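PDB 1VBL: pectate lyase 47 from Bacillus sp. TS-47, which cleaves the polygalacturonate chain of pectate by eliminative, probably calcium-dependent, depolymerisation as a secreted lyase of polysaccharide lyase family 1. Local coordinates for residues A[7-19]-A[385-397]. Sequence-based numbering, arbitrary orientation.
Sequences VLKPYDGWAAYGE and EVTWKPMFYHVIH
F392 packs into the bend made by G13, W14, A16 and Y17. Its CB lies 3.2 Å from G13 O, and CE1 of F392 meets W14 CZ3 at 3.7 Å with the two six-membered rings at 54°, too oblique for a stack or an edge-to-face pair. Y17 N sits over one face of the F392 ring, near its rim, while CZ of F392 reaches the edge of the Y17 ring at CD1, 3.8 Å away. With CG of F392 anti to its carbonyl carbon (chi1 -69°), beside the backbone N, the ring is directed between W14 and Y17. Replacing F392 by an alanine would remove the ring and is likely to leave a gap among W14, A16 and Y17. CZ2 of W14 also meets CZ3 of W388 at 3.6 Å; their planes are near parallel but slid apart, so the indoles barely overlap, and W14, W388 and F392 form an aromatic cluster.

G13 N donates to F392 O (2.9 Å) from well above the carbonyl plane, 59° out of it, and a water donates to both F392 O and D12 OD1. Farther along, H394 NE2 accepts from Y11 N at 3.0 Å, the donor tilted out of the imidazole plane, while the Y11 ring turns an edge toward the H394 face in an offset edge-to-face pair. P10 CG abuts the imidazole edge at H394 CE1, 3.7 Å away.

Second-shell hydrogen bonds position the bend: D12 OD1 is bonded to H275 NE2, W14 N to T273 OG1, and both D12 O and A15 N to T242 OG1. The contact thus joins two loops near the chain termini over the parallel beta-helix of this lyase family, the earlier loop anchored to strands 239-251 and 272-280, the later one resting on strands 293-303 and 322-332.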
# COMPACT_ATOMS: atom_id res chain seq x y z
N VAL A 7 19.64 3.89 9.05
CA VAL A 7 19.45 2.98 7.93
C VAL A 7 18.89 1.64 8.39
O VAL A 7 18.78 1.38 9.59
CB VAL A 7 20.78 2.74 7.17
CG1 VAL A 7 21.35 4.08 6.70
CG2 VAL A 7 21.78 2.01 8.07
N LEU A 8 18.53 0.81 7.42
CA LEU A 8 17.96 -0.51 7.68
C LEU A 8 18.99 -1.43 8.34
O LEU A 8 20.15 -1.50 7.91
CB LEU A 8 17.50 -1.13 6.37
CG LEU A 8 16.80 -2.49 6.47
CD1 LEU A 8 15.38 -2.27 6.98
CD2 LEU A 8 16.78 -3.17 5.11
N LYS A 9 18.58 -2.14 9.39
CA LYS A 9 19.47 -3.06 10.08
C LYS A 9 19.99 -4.09 9.08
O LYS A 9 19.31 -4.42 8.10
CB LYS A 9 18.74 -3.77 11.23
CG LYS A 9 18.25 -2.84 12.33
CD LYS A 9 16.75 -2.54 12.17
CE LYS A 9 16.44 -1.89 10.83
NZ LYS A 9 15.02 -1.64 10.60
N PRO A 10 21.19 -4.62 9.32
CA PRO A 10 21.83 -5.61 8.45
C PRO A 10 21.02 -6.83 8.01
O PRO A 10 21.24 -7.35 6.92
CB PRO A 10 23.10 -5.99 9.21
CG PRO A 10 22.73 -5.75 10.64
CD PRO A 10 21.98 -4.44 10.55
N TYR A 11 20.08 -7.29 8.84
CA TYR A 11 19.27 -8.45 8.48
C TYR A 11 17.78 -8.17 8.54
O TYR A 11 16.97 -9.10 8.59
CB TYR A 11 19.57 -9.63 9.42
CG TYR A 11 20.99 -10.14 9.37
CD1 TYR A 11 22.01 -9.50 10.08
CD2 TYR A 11 21.33 -11.24 8.58
CE1 TYR A 11 23.33 -9.94 10.02
CE2 TYR A 11 22.65 -11.69 8.50
CZ TYR A 11 23.64 -11.04 9.22
OH TYR A 11 24.94 -11.47 9.14
N ASP A 12 17.40 -6.90 8.52
CA ASP A 12 15.98 -6.57 8.62
C ASP A 12 15.19 -6.70 7.31
O ASP A 12 14.99 -5.73 6.59
CB ASP A 12 15.78 -5.17 9.19
CG ASP A 12 14.34 -4.90 9.59
OD1 ASP A 12 13.51 -5.83 9.46
OD2 ASP A 12 14.02 -3.78 10.02
N GLY A 13 14.75 -7.93 7.03
CA GLY A 13 13.95 -8.18 5.84
C GLY A 13 14.68 -8.22 4.52
O GLY A 13 15.89 -7.97 4.43
N TRP A 14 13.93 -8.53 3.47
CA TRP A 14 14.49 -8.62 2.12
C TRP A 14 15.24 -7.38 1.65
O TRP A 14 16.15 -7.48 0.82
CB TRP A 14 13.39 -8.97 1.12
CG TRP A 14 13.09 -10.45 1.03
CD1 TRP A 14 11.90 -11.07 1.30
CD2 TRP A 14 13.98 -11.47 0.56
NE1 TRP A 14 11.99 -12.41 1.01
CE2 TRP A 14 13.25 -12.69 0.56
CE3 TRP A 14 15.31 -11.48 0.13
CZ2 TRP A 14 13.82 -13.90 0.14
CZ3 TRP A 14 15.88 -12.69 -0.28
CH2 TRP A 14 15.13 -13.88 -0.27
N ALA A 15 14.87 -6.20 2.16
CA ALA A 15 15.55 -4.97 1.77
C ALA A 15 16.99 -4.93 2.27
O ALA A 15 17.77 -4.06 1.88
CB ALA A 15 14.78 -3.76 2.29
N ALA A 16 17.34 -5.86 3.15
CA ALA A 16 18.70 -5.92 3.69
C ALA A 16 19.63 -6.72 2.78
O ALA A 16 20.84 -6.76 2.99
CB ALA A 16 18.68 -6.54 5.08
N TYR A 17 19.05 -7.35 1.76
CA TYR A 17 19.82 -8.15 0.82
C TYR A 17 21.01 -7.39 0.24
O TYR A 17 20.90 -6.20 -0.09
CB TYR A 17 18.92 -8.63 -0.33
CG TYR A 17 19.65 -9.48 -1.34
CD1 TYR A 17 19.95 -10.82 -1.07
CD2 TYR A 17 20.06 -8.95 -2.56
CE1 TYR A 17 20.65 -11.60 -1.99
CE2 TYR A 17 20.77 -9.72 -3.48
CZ TYR A 17 21.05 -11.04 -3.19
OH TYR A 17 21.75 -11.80 -4.11
N GLY A 18 22.14 -8.07 0.12
CA GLY A 18 23.34 -7.45 -0.42
C GLY A 18 23.87 -6.32 0.43
O GLY A 18 24.22 -6.52 1.59
N GLU A 19 23.94 -5.12 -0.15
CA GLU A 19 24.43 -3.94 0.55
C GLU A 19 23.35 -3.32 1.44
O GLU A 19 23.62 -2.36 2.17
CB GLU A 19 24.93 -2.91 -0.45
CG GLU A 19 26.15 -3.36 -1.24
CD GLU A 19 27.32 -3.70 -0.34
OE1 GLU A 19 27.77 -2.82 0.42
OE2 GLU A 19 27.80 -4.86 -0.40
N GLU A 385 3.68 -26.13 3.31
CA GLU A 385 4.99 -26.74 3.22
C GLU A 385 6.06 -25.67 3.08
O GLU A 385 5.79 -24.56 2.63
CB GLU A 385 5.05 -27.68 2.01
CG GLU A 385 5.11 -26.97 0.67
CD GLU A 385 5.25 -27.93 -0.50
OE1 GLU A 385 6.03 -28.89 -0.40
OE2 GLU A 385 4.58 -27.70 -1.54
N VAL A 386 7.27 -26.01 3.49
CA VAL A 386 8.39 -25.08 3.42
C VAL A 386 9.12 -25.23 2.09
O VAL A 386 9.70 -26.28 1.82
CB VAL A 386 9.40 -25.33 4.55
CG1 VAL A 386 10.60 -24.40 4.41
CG2 VAL A 386 8.73 -25.13 5.91
N THR A 387 9.05 -24.20 1.25
CA THR A 387 9.73 -24.23 -0.04
C THR A 387 10.97 -23.34 0.01
O THR A 387 11.83 -23.41 -0.86
CB THR A 387 8.80 -23.73 -1.18
OG1 THR A 387 8.21 -22.49 -0.80
CG2 THR A 387 7.71 -24.76 -1.46
N TRP A 388 11.03 -22.50 1.04
CA TRP A 388 12.17 -21.62 1.25
C TRP A 388 12.20 -21.25 2.73
O TRP A 388 11.19 -21.38 3.42
CB TRP A 388 12.05 -20.35 0.39
CG TRP A 388 10.91 -19.43 0.76
CD1 TRP A 388 9.58 -19.68 0.62
CD2 TRP A 388 11.01 -18.11 1.31
NE1 TRP A 388 8.84 -18.60 1.05
CE2 TRP A 388 9.70 -17.62 1.48
CE3 TRP A 388 12.09 -17.29 1.68
CZ2 TRP A 388 9.43 -16.35 1.99
CZ3 TRP A 388 11.82 -16.02 2.20
CH2 TRP A 388 10.50 -15.56 2.34
N LYS A 389 13.35 -20.81 3.20
CA LYS A 389 13.48 -20.44 4.60
C LYS A 389 13.96 -19.00 4.72
O LYS A 389 15.07 -18.67 4.27
CB LYS A 389 14.48 -21.38 5.29
CG LYS A 389 14.29 -22.84 4.92
CD LYS A 389 13.65 -23.65 6.03
CE LYS A 389 14.66 -23.96 7.13
NZ LYS A 389 14.12 -24.97 8.08
N PRO A 390 13.13 -18.12 5.29
CA PRO A 390 13.49 -16.70 5.46
C PRO A 390 14.75 -16.59 6.31
O PRO A 390 14.84 -17.21 7.37
CB PRO A 390 12.28 -16.11 6.17
CG PRO A 390 11.16 -16.99 5.72
CD PRO A 390 11.77 -18.36 5.79
N MET A 391 15.72 -15.81 5.85
CA MET A 391 16.95 -15.64 6.60
C MET A 391 17.11 -14.20 7.08
O MET A 391 17.82 -13.93 8.05
CB MET A 391 18.14 -16.03 5.73
CG MET A 391 19.06 -17.07 6.36
SD MET A 391 18.22 -18.62 6.78
CE MET A 391 18.29 -19.49 5.22
N PHE A 392 16.41 -13.28 6.42
CA PHE A 392 16.51 -11.87 6.76
C PHE A 392 15.62 -11.36 7.87
O PHE A 392 14.59 -10.73 7.62
CB PHE A 392 16.32 -11.00 5.52
CG PHE A 392 17.44 -11.10 4.54
CD1 PHE A 392 17.24 -11.70 3.29
CD2 PHE A 392 18.71 -10.63 4.86
CE1 PHE A 392 18.30 -11.83 2.38
CE2 PHE A 392 19.77 -10.76 3.96
CZ PHE A 392 19.56 -11.36 2.72
N TYR A 393 16.02 -11.63 9.11
CA TYR A 393 15.30 -11.13 10.27
C TYR A 393 16.21 -11.22 11.48
O TYR A 393 17.06 -12.11 11.57
CB TYR A 393 13.99 -11.91 10.52
CG TYR A 393 14.15 -13.37 10.89
CD1 TYR A 393 14.19 -14.36 9.90
CD2 TYR A 393 14.19 -13.77 12.22
CE1 TYR A 393 14.27 -15.71 10.24
CE2 TYR A 393 14.27 -15.12 12.57
CZ TYR A 393 14.31 -16.08 11.58
OH TYR A 393 14.36 -17.41 11.91
N HIS A 394 16.06 -10.26 12.38
CA HIS A 394 16.87 -10.24 13.59
C HIS A 394 16.16 -11.00 14.71
O HIS A 394 16.77 -11.83 15.39
CB HIS A 394 17.11 -8.79 14.04
CG HIS A 394 18.18 -8.10 13.26
ND1 HIS A 394 19.41 -7.79 13.80
CD2 HIS A 394 18.22 -7.67 11.98
CE1 HIS A 394 20.16 -7.19 12.89
NE2 HIS A 394 19.46 -7.11 11.77
N VAL A 395 14.87 -10.73 14.87
CA VAL A 395 14.09 -11.38 15.92
C VAL A 395 12.63 -11.55 15.55
O VAL A 395 12.02 -10.67 14.94
CB VAL A 395 14.10 -10.54 17.22
CG1 VAL A 395 13.37 -11.30 18.33
CG2 VAL A 395 15.52 -10.22 17.63
N ILE A 396 12.07 -12.69 15.93
CA ILE A 396 10.65 -12.95 15.71
C ILE A 396 10.09 -13.11 17.12
O ILE A 396 10.49 -14.00 17.86
CB ILE A 396 10.40 -14.23 14.90
CG1 ILE A 396 10.96 -14.07 13.49
CG2 ILE A 396 8.90 -14.52 14.85
CD1 ILE A 396 10.78 -15.29 12.62
N HIS A 397 9.17 -12.23 17.49
CA HIS A 397 8.58 -12.29 18.83
C HIS A 397 7.50 -13.34 18.95
O HIS A 397 6.86 -13.72 17.96
CB HIS A 397 8.00 -10.93 19.20
CG HIS A 397 8.97 -9.81 19.10
ND1 HIS A 397 10.11 -9.74 19.89
CD2 HIS A 397 9.00 -8.73 18.30
CE1 HIS A 397 10.79 -8.66 19.56
NE2 HIS A 397 10.15 -8.03 18.60
O HOH W 1 13.02 -8.62 9.21